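Local coordinates for uncharacterized protein (Bacillus cereus, PDB 5F2H) that is of unknown function but, as a member of the alpha/beta hydrolase superfamily, probably acts as a hydrolase, at residues D89-P92 with L93-F96; I145-P148 with Y149-V153; A211-A214 with L215-L219; F273-V276 with L277-N281; H294-P297 with E298-E302. One frame throughout, in Å; residues are numbered along the deposited sequence.

Contact 1 of 5, residues D89-P92 with L93-F96; sequences DLKP and LHKF
Two backbone hydrogen bonds join D89-P92 to L93-F96, each spanning three residues: L93 N gives to L90 O at 3.0 Å and H94 N to K91 O, also at 3.0 Å. Both are fairly straight, about 160° at the hydrogen. A second, weak bond reaches K91 O from the ring of H94, with ND1 2.9 Å from that oxygen but an angle of only 116°. H94 CG lies opposite the carbonyl carbon, beside the backbone N (chi1 -56°), which brings the ring back over K91. The ring also takes L90 O over one face and K91 CG at its edge, in plane, 3.5 Å from ND1. Among apolar groups, L90 CD2 meets L93 CD1 at 3.8 Å. From L93 to F96 the chain closes a type I beta turn, F96 N bonding L93 O. The turns lie in the loop between helices 81-86 and 97-115; L90 and L93 face helix 44-58 through Y52 and S56, while P92 and F96 pack on E61 of helix 61-74.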
loop_
_atom_site.group_PDB
_atom_site.type_symbol
_atom_site.label_atom_id
_atom_site.label_comp_id
_atom_site.label_asym_id
_atom_site.label_seq_id
_atom_site.Cartn_x
_atom_site.Cartn_y
_atom_site.Cartn_z
ATOM N N ASP B 89 -16.628 49.939 7.324
ATOM C CA ASP B 89 -16.884 50.004 5.895
ATOM C C ASP B 89 -18.366 49.991 5.537
ATOM O O ASP B 89 -18.738 50.415 4.436
ATOM C CB ASP B 89 -16.162 48.866 5.152
ATOM C CG ASP B 89 -14.642 49.012 5.168
ATOM O OD1 ASP B 89 -14.125 50.042 5.678
ATOM O OD2 ASP B 89 -13.976 48.086 4.647
ATOM N N LEU B 90 -19.200 49.514 6.460
ATOM C CA LEU B 90 -20.639 49.433 6.238
ATOM C C LEU B 90 -21.454 50.591 6.803
ATOM O O LEU B 90 -22.665 50.666 6.575
ATOM C CB LEU B 90 -21.165 48.151 6.878
ATOM C CG LEU B 90 -20.665 46.810 6.361
ATOM C CD1 LEU B 90 -21.153 45.699 7.273
ATOM C CD2 LEU B 90 -21.119 46.564 4.932
ATOM N N LYS B 91 -20.818 51.507 7.518
ATOM C CA LYS B 91 -21.561 52.614 8.115
ATOM C C LYS B 91 -22.443 53.401 7.109
ATOM O O LYS B 91 -23.593 53.725 7.411
ATOM C CB LYS B 91 -20.630 53.543 8.910
ATOM C CG LYS B 91 -21.389 54.536 9.778
ATOM C CD LYS B 91 -20.505 55.443 10.616
ATOM C CE LYS B 91 -21.374 56.344 11.490
ATOM N NZ LYS B 91 -20.601 57.291 12.340
ATOM N N PRO B 92 -21.926 53.666 5.898
ATOM C CA PRO B 92 -22.693 54.413 4.884
ATOM C C PRO B 92 -24.037 53.806 4.502
ATOM O O PRO B 92 -24.832 54.455 3.815
ATOM C CB PRO B 92 -21.791 54.378 3.660
ATOM C CG PRO B 92 -20.439 54.172 4.197
ATOM C CD PRO B 92 -20.572 53.340 5.426
ATOM N N LEU B 93 -24.276 52.579 4.941
ATOM C CA LEU B 93 -25.508 51.876 4.649
ATOM C C LEU B 93 -26.598 52.036 5.723
ATOM O O LEU B 93 -27.775 51.819 5.429
ATOM C CB LEU B 93 -25.178 50.399 4.441
ATOM C CG LEU B 93 -24.135 50.151 3.334
ATOM C CD1 LEU B 93 -23.734 48.689 3.268
ATOM C CD2 LEU B 93 -24.643 50.603 1.977
ATOM N N HIS B 94 -26.229 52.452 6.943
ATOM C CA HIS B 94 -27.222 52.611 8.037
ATOM C C HIS B 94 -28.365 53.562 7.702
ATOM O O HIS B 94 -29.435 53.485 8.303
ATOM C CB HIS B 94 -26.586 53.038 9.366
ATOM C CG HIS B 94 -25.518 52.108 9.841
ATOM N ND1 HIS B 94 -24.192 52.469 9.907
ATOM C CD2 HIS B 94 -25.570 50.813 10.218
ATOM C CE1 HIS B 94 -23.483 51.456 10.377
ATOM N NE2 HIS B 94 -24.295 50.434 10.559
ATOM N N LYS B 95 -28.137 54.462 6.753
ATOM C CA LYS B 95 -29.174 55.395 6.350
ATOM C C LYS B 95 -30.353 54.612 5.799
ATOM O O LYS B 95 -31.498 54.907 6.113
ATOM C CB LYS B 95 -28.693 56.298 5.218
ATOM C CG LYS B 95 -27.451 57.114 5.487
ATOM C CD LYS B 95 -27.053 57.817 4.200
ATOM C CE LYS B 95 -25.726 58.540 4.320
ATOM N NZ LYS B 95 -25.290 59.108 3.014
ATOM N N PHE B 96 -30.057 53.581 5.013
ATOM C CA PHE B 96 -31.097 52.782 4.359
ATOM C C PHE B 96 -31.919 51.883 5.274
ATOM O O PHE B 96 -31.385 51.245 6.179
ATOM C CB PHE B 96 -30.481 51.947 3.235
ATOM C CG PHE B 96 -29.709 52.759 2.242
ATOM C CD1 PHE B 96 -30.358 53.440 1.230
ATOM C CD2 PHE B 96 -28.326 52.831 2.312
ATOM C CE1 PHE B 96 -29.643 54.193 0.312
ATOM C CE2 PHE B 96 -27.604 53.585 1.403
ATOM C CZ PHE B 96 -28.261 54.263 0.397
#

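Contact 2 of 5, residues I145-P148 with Y149-V153; sequences IVEP and YWKSV
Y149 folds back beside the turn before it, its ring meeting I145 O edge-on and in plane, with CE2 3.6 Å from that oxygen. CG stands opposite the carbonyl carbon (chi1 -60°), which sends the ring back along the helix toward I145. Its backbone N bonds V146 O at 3.3 Å, a long bond, and W150 N bonds E147 O at 3.0 Å. Both reach back three residues, and P148, whose nitrogen has no hydrogen to give, sits at the kink just ahead of them. On the exposed side, K151 curls at its last two torsions (chi3 -53°, chi4 -55°) and brings NZ to E147 OE2, a salt bridge of 3.1 Å; E147 OE1 holds a second one, to K122 of the second subunit, so the carboxylate links the helix to the dimer partner. On the buried side V146 CG2 lies 3.5 Å from W150 CD1, and the indole edge also meets V146 O in plane. W150 NE1 is satisfied by Y296 OH. Helix 143-150 lies in the beta-alpha-beta crossover from strand 131-136 to strand 158-164: E147 packs on L162, W150 on A135 and on L304 of helix 300-313, and Y149 stacks on Y296.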
loop_
_atom_site.group_PDB
_atom_site.type_symbol
_atom_site.label_atom_id
_atom_site.label_comp_id
_atom_site.label_asym_id
_atom_site.label_seq_id
_atom_site.Cartn_x
_atom_site.Cartn_y
_atom_site.Cartn_z
ATOM N N ILE B 145 5.838 -27.107 0.908
ATOM C CA ILE B 145 7.247 -27.084 0.519
ATOM C C ILE B 145 7.759 -25.815 -0.145
ATOM O O ILE B 145 8.923 -25.461 -0.016
ATOM C CB ILE B 145 7.520 -28.255 -0.441
ATOM C CG1 ILE B 145 7.326 -29.570 0.312
ATOM C CG2 ILE B 145 8.926 -28.186 -1.004
ATOM C CD1 ILE B 145 7.467 -30.790 -0.567
ATOM N N VAL B 146 6.895 -25.123 -0.856
ATOM C CA VAL B 146 7.321 -23.921 -1.551
ATOM C C VAL B 146 7.057 -22.639 -0.742
ATOM O O VAL B 146 7.725 -21.650 -0.921
ATOM C CB VAL B 146 6.654 -23.881 -2.955
ATOM C CG1 VAL B 146 5.149 -23.722 -2.827
ATOM C CG2 VAL B 146 7.225 -22.754 -3.800
ATOM N N GLU B 147 6.119 -22.681 0.190
ATOM C CA GLU B 147 5.798 -21.508 0.980
ATOM C C GLU B 147 6.999 -20.872 1.698
ATOM O O GLU B 147 7.238 -19.683 1.556
ATOM C CB GLU B 147 4.648 -21.851 1.934
ATOM C CG GLU B 147 4.239 -20.774 2.928
ATOM C CD GLU B 147 3.078 -21.199 3.828
ATOM O OE1 GLU B 147 2.144 -21.873 3.361
ATOM O OE2 GLU B 147 3.063 -20.806 5.007
ATOM N N PRO B 148 7.802 -21.667 2.415
ATOM C CA PRO B 148 8.928 -21.086 3.153
ATOM C C PRO B 148 9.898 -20.215 2.357
ATOM O O PRO B 148 10.455 -19.268 2.925
ATOM C CB PRO B 148 9.670 -22.309 3.694
ATOM C CG PRO B 148 8.658 -23.382 3.768
ATOM C CD PRO B 148 7.694 -23.117 2.643
ATOM N N TYR B 149 10.089 -20.510 1.067
ATOM C CA TYR B 149 11.029 -19.741 0.263
ATOM C C TYR B 149 10.458 -18.453 -0.299
ATOM O O TYR B 149 11.221 -17.595 -0.755
ATOM C CB TYR B 149 11.566 -20.590 -0.890
ATOM C CG TYR B 149 12.302 -21.845 -0.477
ATOM C CD1 TYR B 149 13.663 -21.828 -0.267
ATOM C CD2 TYR B 149 11.640 -23.064 -0.365
ATOM C CE1 TYR B 149 14.335 -22.991 0.098
ATOM C CE2 TYR B 149 12.306 -24.227 -0.035
ATOM C CZ TYR B 149 13.647 -24.188 0.212
ATOM O OH TYR B 149 14.317 -25.348 0.591
ATOM N N TRP B 150 9.138 -18.281 -0.255
ATOM C CA TRP B 150 8.525 -17.075 -0.834
ATOM C C TRP B 150 7.707 -16.300 0.163
ATOM O O TRP B 150 7.058 -15.333 -0.194
ATOM C CB TRP B 150 7.640 -17.502 -2.018
ATOM C CG TRP B 150 8.406 -18.294 -3.014
ATOM C CD1 TRP B 150 8.643 -19.631 -2.986
ATOM C CD2 TRP B 150 9.073 -17.799 -4.163
ATOM N NE1 TRP B 150 9.410 -20.003 -4.054
ATOM C CE2 TRP B 150 9.657 -18.897 -4.817
ATOM C CE3 TRP B 150 9.210 -16.533 -4.726
ATOM C CZ2 TRP B 150 10.396 -18.763 -5.986
ATOM C CZ3 TRP B 150 9.914 -16.403 -5.902
ATOM C CH2 TRP B 150 10.511 -17.507 -6.511
ATOM N N LYS B 151 7.741 -16.734 1.412
ATOM C CA LYS B 151 6.986 -16.097 2.497
ATOM C C LYS B 151 7.379 -14.632 2.710
ATOM O O LYS B 151 6.519 -13.800 3.023
ATOM C CB LYS B 151 7.234 -16.869 3.796
ATOM C CG LYS B 151 6.372 -16.460 4.976
ATOM C CD LYS B 151 6.798 -17.141 6.279
ATOM C CE LYS B 151 6.882 -18.659 6.160
ATOM N NZ LYS B 151 5.635 -19.300 5.663
ATOM N N SER B 152 8.659 -14.315 2.503
ATOM C CA SER B 152 9.174 -12.953 2.698
ATOM C C SER B 152 8.681 -11.860 1.739
ATOM O O SER B 152 9.202 -10.744 1.770
ATOM C CB SER B 152 10.702 -12.971 2.712
ATOM O OG SER B 152 11.216 -13.443 1.489
ATOM N N VAL B 153 7.720 -12.165 0.871
ATOM C CA VAL B 153 7.185 -11.152 -0.048
ATOM C C VAL B 153 6.149 -10.286 0.658
ATOM O O VAL B 153 5.754 -9.245 0.145
ATOM C CB VAL B 153 6.516 -11.753 -1.307
ATOM C CG1 VAL B 153 7.538 -12.509 -2.139
ATOM C CG2 VAL B 153 5.326 -12.640 -0.945
#

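Contact 3 of 5, residues A211-A214 with L215-L219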
loop_
_atom_site.group_PDB
_atom_site.type_symbol
_atom_site.label_atom_id
_atom_site.label_comp_id
_atom_site.label_asym_id
_atom_site.label_seq_id
_atom_site.Cartn_x
_atom_site.Cartn_y
_atom_site.Cartn_z
ATOM N N ALA B 211 8.575 -22.526 -12.715
ATOM C CA ALA B 211 8.927 -21.349 -13.487
ATOM C C ALA B 211 8.548 -21.550 -14.972
ATOM O O ALA B 211 8.192 -20.582 -15.635
ATOM C CB ALA B 211 10.405 -21.011 -13.311
ATOM N N ARG B 212 8.570 -22.797 -15.458
ATOM C CA ARG B 212 8.226 -23.098 -16.850
ATOM C C ARG B 212 6.801 -22.685 -17.182
ATOM O O ARG B 212 6.586 -21.892 -18.116
ATOM C CB ARG B 212 8.415 -24.586 -17.205
ATOM C CG ARG B 212 8.255 -24.786 -18.720
ATOM C CD ARG B 212 8.627 -26.083 -19.465
ATOM N NE ARG B 212 7.894 -27.296 -19.165
ATOM C CZ ARG B 212 7.815 -28.351 -19.988
ATOM N NH1 ARG B 212 8.256 -28.306 -21.256
ATOM N NH2 ARG B 212 7.130 -29.417 -19.595
ATOM N N VAL B 213 5.840 -23.196 -16.406
ATOM C CA VAL B 213 4.428 -22.872 -16.627
ATOM C C VAL B 213 4.226 -21.369 -16.477
ATOM O O VAL B 213 3.447 -20.744 -17.212
ATOM C CB VAL B 213 3.514 -23.606 -15.652
ATOM C CG1 VAL B 213 2.075 -23.196 -15.855
ATOM C CG2 VAL B 213 3.638 -25.104 -15.816
ATOM N N ALA B 214 4.932 -20.782 -15.514
ATOM C CA ALA B 214 4.826 -19.353 -15.287
ATOM C C ALA B 214 5.190 -18.608 -16.570
ATOM O O ALA B 214 4.482 -17.694 -16.983
ATOM C CB ALA B 214 5.758 -18.919 -14.177
ATOM N N LEU B 215 6.295 -18.997 -17.200
ATOM C CA LEU B 215 6.726 -18.328 -18.403
ATOM C C LEU B 215 5.784 -18.646 -19.592
ATOM O O LEU B 215 5.477 -17.770 -20.391
ATOM C CB LEU B 215 8.172 -18.702 -18.746
ATOM C CG LEU B 215 8.789 -17.926 -19.927
ATOM C CD1 LEU B 215 8.873 -16.447 -19.594
ATOM C CD2 LEU B 215 10.173 -18.435 -20.282
ATOM N N TYR B 216 5.319 -19.880 -19.692
ATOM C CA TYR B 216 4.426 -20.246 -20.776
ATOM C C TYR B 216 3.171 -19.389 -20.703
ATOM O O TYR B 216 2.795 -18.742 -21.664
ATOM C CB TYR B 216 4.084 -21.727 -20.673
ATOM C CG TYR B 216 3.284 -22.268 -21.818
ATOM C CD1 TYR B 216 3.869 -22.445 -23.061
ATOM C CD2 TYR B 216 2.005 -22.761 -21.632
ATOM C CE1 TYR B 216 3.173 -23.001 -24.113
ATOM C CE2 TYR B 216 1.304 -23.339 -22.680
ATOM C CZ TYR B 216 1.891 -23.447 -23.923
ATOM O OH TYR B 216 1.204 -23.999 -24.980
ATOM N N THR B 217 2.593 -19.313 -19.517
ATOM C CA THR B 217 1.376 -18.534 -19.282
ATOM C C THR B 217 1.525 -17.069 -19.673
ATOM O O THR B 217 0.695 -16.520 -20.392
ATOM C CB THR B 217 0.943 -18.661 -17.799
ATOM O OG1 THR B 217 0.696 -20.046 -17.506
ATOM C CG2 THR B 217 -0.320 -17.906 -17.537
ATOM N N ILE B 218 2.581 -16.436 -19.183
ATOM C CA ILE B 218 2.835 -15.040 -19.504
ATOM C C ILE B 218 2.847 -14.779 -20.990
ATOM O O ILE B 218 2.225 -13.838 -21.453
ATOM C CB ILE B 218 4.223 -14.589 -19.036
ATOM C CG1 ILE B 218 4.288 -14.546 -17.508
ATOM C CG2 ILE B 218 4.536 -13.194 -19.579
ATOM C CD1 ILE B 218 5.654 -14.150 -16.965
ATOM N N LEU B 219 3.582 -15.612 -21.719
ATOM C CA LEU B 219 3.737 -15.472 -23.156
ATOM C C LEU B 219 2.455 -15.652 -23.949
ATOM O O LEU B 219 2.344 -15.097 -25.037
ATOM C CB LEU B 219 4.841 -16.386 -23.677
ATOM C CG LEU B 219 6.211 -16.112 -23.037
ATOM C CD1 LEU B 219 7.253 -17.049 -23.627
ATOM C CD2 LEU B 219 6.653 -14.660 -23.187
#
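V213 and T217 lie one helical turn apart and slant across each other, V213 CG1 coming within 3.8 Å of T217 OG1. The hydroxyl is set opposite the carbonyl carbon of T217 (chi1 -60°), a position from which it gives a hydrogen bond back to V213 O at 2.9 Å. T217 N reaches the same oxygen at 2.8 Å and 170°, from the other face of the carbonyl plane, so two donors grip V213 O and the buried hydroxyl is satisfied. Helix 209-219 starts within a GxSxG sequence consistent with the nucleophile elbow of alpha/beta hydrolases and joins strands 202-207 and 227-231 in a beta-alpha-beta crossover. I218 CG1, opposite the carbonyl carbon (chi1 -69°), lies alongside A214 O, which accepts I218 N at 3.2 Å. A214 and I218 pack on I204. L215 N bonds A211 O and Y216 N bonds R212 O, both at 2.9 Å; of their side chains only CB nears these carbonyls, the ends leading away, L215 to F230 and Y216 OH hydrogen-bonded to Q180.

Contact 4 of 5, residues F273-V276 with L277-N281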
loop_
_atom_site.group_PDB
_atom_site.type_symbol
_atom_site.label_atom_id
_atom_site.label_comp_id
_atom_site.label_asym_id
_atom_site.label_seq_id
_atom_site.Cartn_x
_atom_site.Cartn_y
_atom_site.Cartn_z
ATOM N N PHE B 273 18.225 -19.169 -21.870
ATOM C CA PHE B 273 17.111 -18.260 -21.730
ATOM C C PHE B 273 17.610 -16.838 -21.554
ATOM O O PHE B 273 17.182 -15.929 -22.263
ATOM C CB PHE B 273 16.228 -18.719 -20.583
ATOM C CG PHE B 273 15.120 -17.765 -20.237
ATOM C CD1 PHE B 273 14.063 -17.567 -21.106
ATOM C CD2 PHE B 273 15.061 -17.178 -18.982
ATOM C CE1 PHE B 273 13.023 -16.715 -20.782
ATOM C CE2 PHE B 273 14.019 -16.337 -18.646
ATOM C CZ PHE B 273 12.994 -16.110 -19.548
ATOM N N VAL B 274 18.553 -16.652 -20.644
ATOM C CA VAL B 274 19.124 -15.328 -20.395
ATOM C C VAL B 274 19.736 -14.755 -21.675
ATOM O O VAL B 274 19.730 -13.542 -21.887
ATOM C CB VAL B 274 20.196 -15.377 -19.280
ATOM C CG1 VAL B 274 20.921 -14.044 -19.170
ATOM C CG2 VAL B 274 19.553 -15.749 -17.944
ATOM N N GLN B 275 20.293 -15.629 -22.509
ATOM C CA GLN B 275 20.898 -15.218 -23.777
ATOM C C GLN B 275 19.846 -14.571 -24.688
ATOM O O GLN B 275 20.079 -13.506 -25.255
ATOM C CB GLN B 275 21.530 -16.428 -24.468
ATOM C CG GLN B 275 22.150 -16.153 -25.823
ATOM C CD GLN B 275 23.273 -15.130 -25.791
ATOM O OE1 GLN B 275 23.642 -14.604 -24.741
ATOM N NE2 GLN B 275 23.826 -14.845 -26.967
ATOM N N VAL B 276 18.679 -15.203 -24.786
ATOM C CA VAL B 276 17.603 -14.669 -25.600
ATOM C C VAL B 276 17.128 -13.330 -25.014
ATOM O O VAL B 276 16.874 -12.386 -25.757
ATOM C CB VAL B 276 16.413 -15.636 -25.698
ATOM C CG1 VAL B 276 15.294 -14.992 -26.493
ATOM C CG2 VAL B 276 16.833 -16.958 -26.321
ATOM N N LEU B 277 17.003 -13.244 -23.686
ATOM C CA LEU B 277 16.564 -11.998 -23.053
ATOM C C LEU B 277 17.491 -10.851 -23.434
ATOM O O LEU B 277 17.048 -9.710 -23.517
ATOM C CB LEU B 277 16.505 -12.102 -21.517
ATOM C CG LEU B 277 15.558 -13.089 -20.829
ATOM C CD1 LEU B 277 15.658 -12.886 -19.324
ATOM C CD2 LEU B 277 14.113 -12.910 -21.247
ATOM N N LYS B 278 18.777 -11.149 -23.619
ATOM C CA LYS B 278 19.767 -10.133 -24.015
ATOM C C LYS B 278 19.617 -9.812 -25.527
ATOM O O LYS B 278 19.628 -8.645 -25.940
ATOM C CB LYS B 278 21.191 -10.606 -23.708
ATOM C CG LYS B 278 22.256 -9.600 -24.107
ATOM C CD LYS B 278 23.678 -10.090 -23.854
ATOM C CE LYS B 278 24.688 -9.067 -24.379
ATOM N NZ LYS B 278 26.111 -9.459 -24.186
ATOM N N ASP B 279 19.448 -10.865 -26.328
ATOM C CA ASP B 279 19.259 -10.747 -27.769
ATOM C C ASP B 279 18.032 -9.894 -28.106
ATOM O O ASP B 279 18.053 -9.146 -29.091
ATOM C CB ASP B 279 19.076 -12.138 -28.402
ATOM C CG ASP B 279 20.311 -13.024 -28.272
ATOM O OD1 ASP B 279 21.425 -12.477 -28.096
ATOM O OD2 ASP B 279 20.170 -14.264 -28.411
ATOM N N LYS B 280 16.974 -10.015 -27.298
ATOM C CA LYS B 280 15.727 -9.262 -27.510
ATOM C C LYS B 280 15.607 -8.036 -26.631
ATOM O O LYS B 280 14.506 -7.502 -26.422
ATOM C CB LYS B 280 14.524 -10.176 -27.334
ATOM C CG LYS B 280 14.592 -11.273 -28.370
ATOM C CD LYS B 280 13.335 -12.075 -28.546
ATOM C CE LYS B 280 13.591 -13.112 -29.622
ATOM N NZ LYS B 280 12.342 -13.747 -30.096
ATOM N N ASN B 281 16.762 -7.629 -26.114
ATOM C CA ASN B 281 16.913 -6.466 -25.258
ATOM C C ASN B 281 15.787 -6.286 -24.226
ATOM O O ASN B 281 15.131 -5.246 -24.186
ATOM C CB ASN B 281 17.068 -5.234 -26.157
ATOM C CG ASN B 281 17.485 -3.994 -25.395
ATOM O OD1 ASN B 281 17.585 -4.002 -24.165
ATOM N ND2 ASN B 281 17.742 -2.916 -26.125
#
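L277 sits over one face of the F273 ring, a CH-pi contact in which CG lies 4.2 Å from the ring centroid and 14° off its normal. The ring is carried there by F273 CG standing opposite its own backbone N (chi1 173°), and both methyls of L277 lie over the same face, toward the outer end of the ring, CD2 3.8 Å from F273 CZ. L277 N also bonds F273 O. K278 N divides its hydrogen between V274 O at 3.1 Å and, weakly, Q275 O, while its long chain leads away. D279 N gives to Q275 O at 2.9 Å. The D279 carboxylate sits beside that same oxygen with no hydrogen to share, and its approach to the Q275 amide is loose, not a bond: OD1 is 3.6 Å from NE2, the planes 85° apart. K280 N closes on V276 O at 2.8 Å; its extended chain runs alongside V276, CE 4.0 Å from CG1, before NZ hydrogen-bonds N242 OD1. N281, with positive phi, is the C-prime residue of a Schellman motif that ends helix 267-279: N281 N bonds K278 O and I282 N bonds L277 O. The helix connects strands 254-260 and 284-289 in a beta-alpha-beta unit, and L277 packs on H284. The chemistry is therefore two-sided: apolar on the buried F273-L277 side, polar at exposed Q275 and D279, with backbone bonds holding the segments together.

Contact 5 of 5, residues H294-P297 with E298-E302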
loop_
_atom_site.group_PDB
_atom_site.type_symbol
_atom_site.label_atom_id
_atom_site.label_comp_id
_atom_site.label_asym_id
_atom_site.label_seq_id
_atom_site.Cartn_x
_atom_site.Cartn_y
_atom_site.Cartn_z
ATOM N N HIS B 294 20.842 -27.550 -7.311
ATOM C CA HIS B 294 19.428 -27.331 -7.628
ATOM C C HIS B 294 18.633 -27.153 -6.340
ATOM O O HIS B 294 17.927 -28.057 -5.845
ATOM C CB HIS B 294 18.917 -28.471 -8.479
ATOM C CG HIS B 294 17.540 -28.260 -9.026
ATOM N ND1 HIS B 294 16.447 -28.975 -8.590
ATOM C CD2 HIS B 294 17.081 -27.421 -9.983
ATOM C CE1 HIS B 294 15.379 -28.610 -9.276
ATOM N NE2 HIS B 294 15.740 -27.674 -10.133
ATOM N N ASP B 295 18.739 -25.930 -5.835
ATOM C CA ASP B 295 18.124 -25.542 -4.604
ATOM C C ASP B 295 18.165 -24.031 -4.560
ATOM O O ASP B 295 18.848 -23.429 -5.354
ATOM C CB ASP B 295 18.999 -26.105 -3.481
ATOM C CG ASP B 295 18.519 -25.719 -2.123
ATOM O OD1 ASP B 295 17.325 -25.382 -1.992
ATOM O OD2 ASP B 295 19.354 -25.754 -1.191
ATOM N N TYR B 296 17.450 -23.424 -3.626
ATOM C CA TYR B 296 17.459 -21.978 -3.490
ATOM C C TYR B 296 18.686 -21.569 -2.681
ATOM O O TYR B 296 19.171 -22.340 -1.834
ATOM C CB TYR B 296 16.259 -21.507 -2.706
ATOM C CG TYR B 296 14.904 -21.825 -3.268
ATOM C CD1 TYR B 296 14.375 -23.089 -3.170
ATOM C CD2 TYR B 296 14.075 -20.811 -3.696
ATOM C CE1 TYR B 296 13.077 -23.347 -3.563
ATOM C CE2 TYR B 296 12.781 -21.057 -4.100
ATOM C CZ TYR B 296 12.287 -22.321 -4.017
ATOM O OH TYR B 296 11.002 -22.563 -4.428
ATOM N N PRO B 297 19.219 -20.360 -2.938
ATOM C CA PRO B 297 20.386 -19.890 -2.161
ATOM C C PRO B 297 19.957 -19.696 -0.724
ATOM O O PRO B 297 18.785 -19.408 -0.461
ATOM C CB PRO B 297 20.740 -18.558 -2.806
ATOM C CG PRO B 297 19.509 -18.141 -3.540
ATOM C CD PRO B 297 18.780 -19.381 -3.938
ATOM N N GLU B 298 20.885 -19.807 0.212
ATOM C CA GLU B 298 20.508 -19.678 1.623
ATOM C C GLU B 298 20.065 -18.251 2.023
ATOM O O GLU B 298 19.305 -18.081 2.974
ATOM C CB GLU B 298 21.573 -20.331 2.508
ATOM C CG GLU B 298 21.124 -20.586 3.939
ATOM C CD GLU B 298 21.967 -21.650 4.629
ATOM O OE1 GLU B 298 22.520 -22.513 3.914
ATOM O OE2 GLU B 298 22.012 -21.683 5.878
ATOM N N ASP B 299 20.477 -17.252 1.242
ATOM C CA ASP B 299 20.075 -15.860 1.465
ATOM C C ASP B 299 19.100 -15.469 0.328
ATOM O O ASP B 299 19.145 -14.355 -0.210
ATOM C CB ASP B 299 21.277 -14.909 1.481
ATOM C CG ASP B 299 21.984 -14.807 0.136
ATOM O OD1 ASP B 299 21.630 -15.543 -0.815
ATOM O OD2 ASP B 299 22.895 -13.957 0.030
ATOM N N PHE B 300 18.219 -16.399 -0.027
ATOM C CA PHE B 300 17.248 -16.160 -1.086
ATOM C C PHE B 300 16.216 -15.074 -0.781
ATOM O O PHE B 300 15.754 -14.391 -1.709
ATOM C CB PHE B 300 16.524 -17.449 -1.448
ATOM C CG PHE B 300 15.494 -17.263 -2.498
ATOM C CD1 PHE B 300 15.874 -17.057 -3.819
ATOM C CD2 PHE B 300 14.143 -17.334 -2.192
ATOM C CE1 PHE B 300 14.921 -16.902 -4.818
ATOM C CE2 PHE B 300 13.189 -17.182 -3.187
ATOM C CZ PHE B 300 13.580 -16.967 -4.500
ATOM N N ASP B 301 15.829 -14.937 0.495
ATOM C CA ASP B 301 14.841 -13.923 0.886
ATOM C C ASP B 301 15.403 -12.505 0.686
ATOM O O ASP B 301 14.636 -11.537 0.544
ATOM C CB ASP B 301 14.277 -14.165 2.297
ATOM C CG ASP B 301 15.348 -14.203 3.370
ATOM O OD1 ASP B 301 16.550 -14.077 3.044
ATOM O OD2 ASP B 301 14.983 -14.394 4.552
ATOM N N GLU B 302 16.737 -12.399 0.665
ATOM C CA GLU B 302 17.423 -11.130 0.431
ATOM C C GLU B 302 17.413 -10.819 -1.053
ATOM O O GLU B 302 17.292 -9.663 -1.446
ATOM C CB GLU B 302 18.859 -11.153 0.958
ATOM C CG GLU B 302 18.943 -11.156 2.468
ATOM C CD GLU B 302 18.366 -9.882 3.083
ATOM O OE1 GLU B 302 18.003 -8.945 2.333
ATOM O OE2 GLU B 302 18.292 -9.800 4.330
#
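The loop that follows the last strand of the alpha/beta hydrolase sheet, and leads into helix 300-313, carries H294, whose NE2 hydrogen-bonds S208 OG of the GxSxG sequence in a manner consistent with a catalytic His-Ser pair. Just beyond it Y296 and F300 form a T-shaped (edge-to-face) pair: the edge of Y296 points at the face of F300, centroids 5.0 Å apart and planes at 71°. Y296 CD2 is the atom over the middle of that face, 3.8 Å from F300 CE2. F300 CG lies opposite its own backbone N (chi1 178°), which swings the ring back toward the residues before the helix. P297 meets F300 nearer the backbone, its CG 3.7 Å from F300 CB and its CD 3.7 Å from F300 CD1. A type I beta turn runs from P297 to F300, closed by a weak bond from F300 N to P297 O at 3.1 Å and 128°. D299 takes the N-cap position without making a capping bond. Upstream, Y296 N is bonded to D295 OD1 at 2.6 Å. Together the turn and its aromatic pair lie between sheet and helices: Y296, P297 and F300 pack on M231 of strand 227-231, Y296 also touches V146 of helix 143-150, and I11 of the second subunit packs on Y296.

Contacts 2 to 5 share the alpha/beta hydrolase core, whereas contact 1 belongs to the N-terminal helical part, its centre about 79 Å from that of contact 2. Contacts 2 and 5 are the tightest pair, with centres about 11 Å apart: they meet through their aromatic side chains, F300 against W150 edge-to-face, and F300 CE2 also comes up to Y149 O. Both also touch the second subunit. Contacts 3 and 4 join where L215 CD2 lies 3.4 Å from F273 CE1. Around the probable nucleophile elbow, H294 is the part that contact 5 contributes to the likely site, while A211 of contact 3 and W150 of contact 2 touch residues of the elbow.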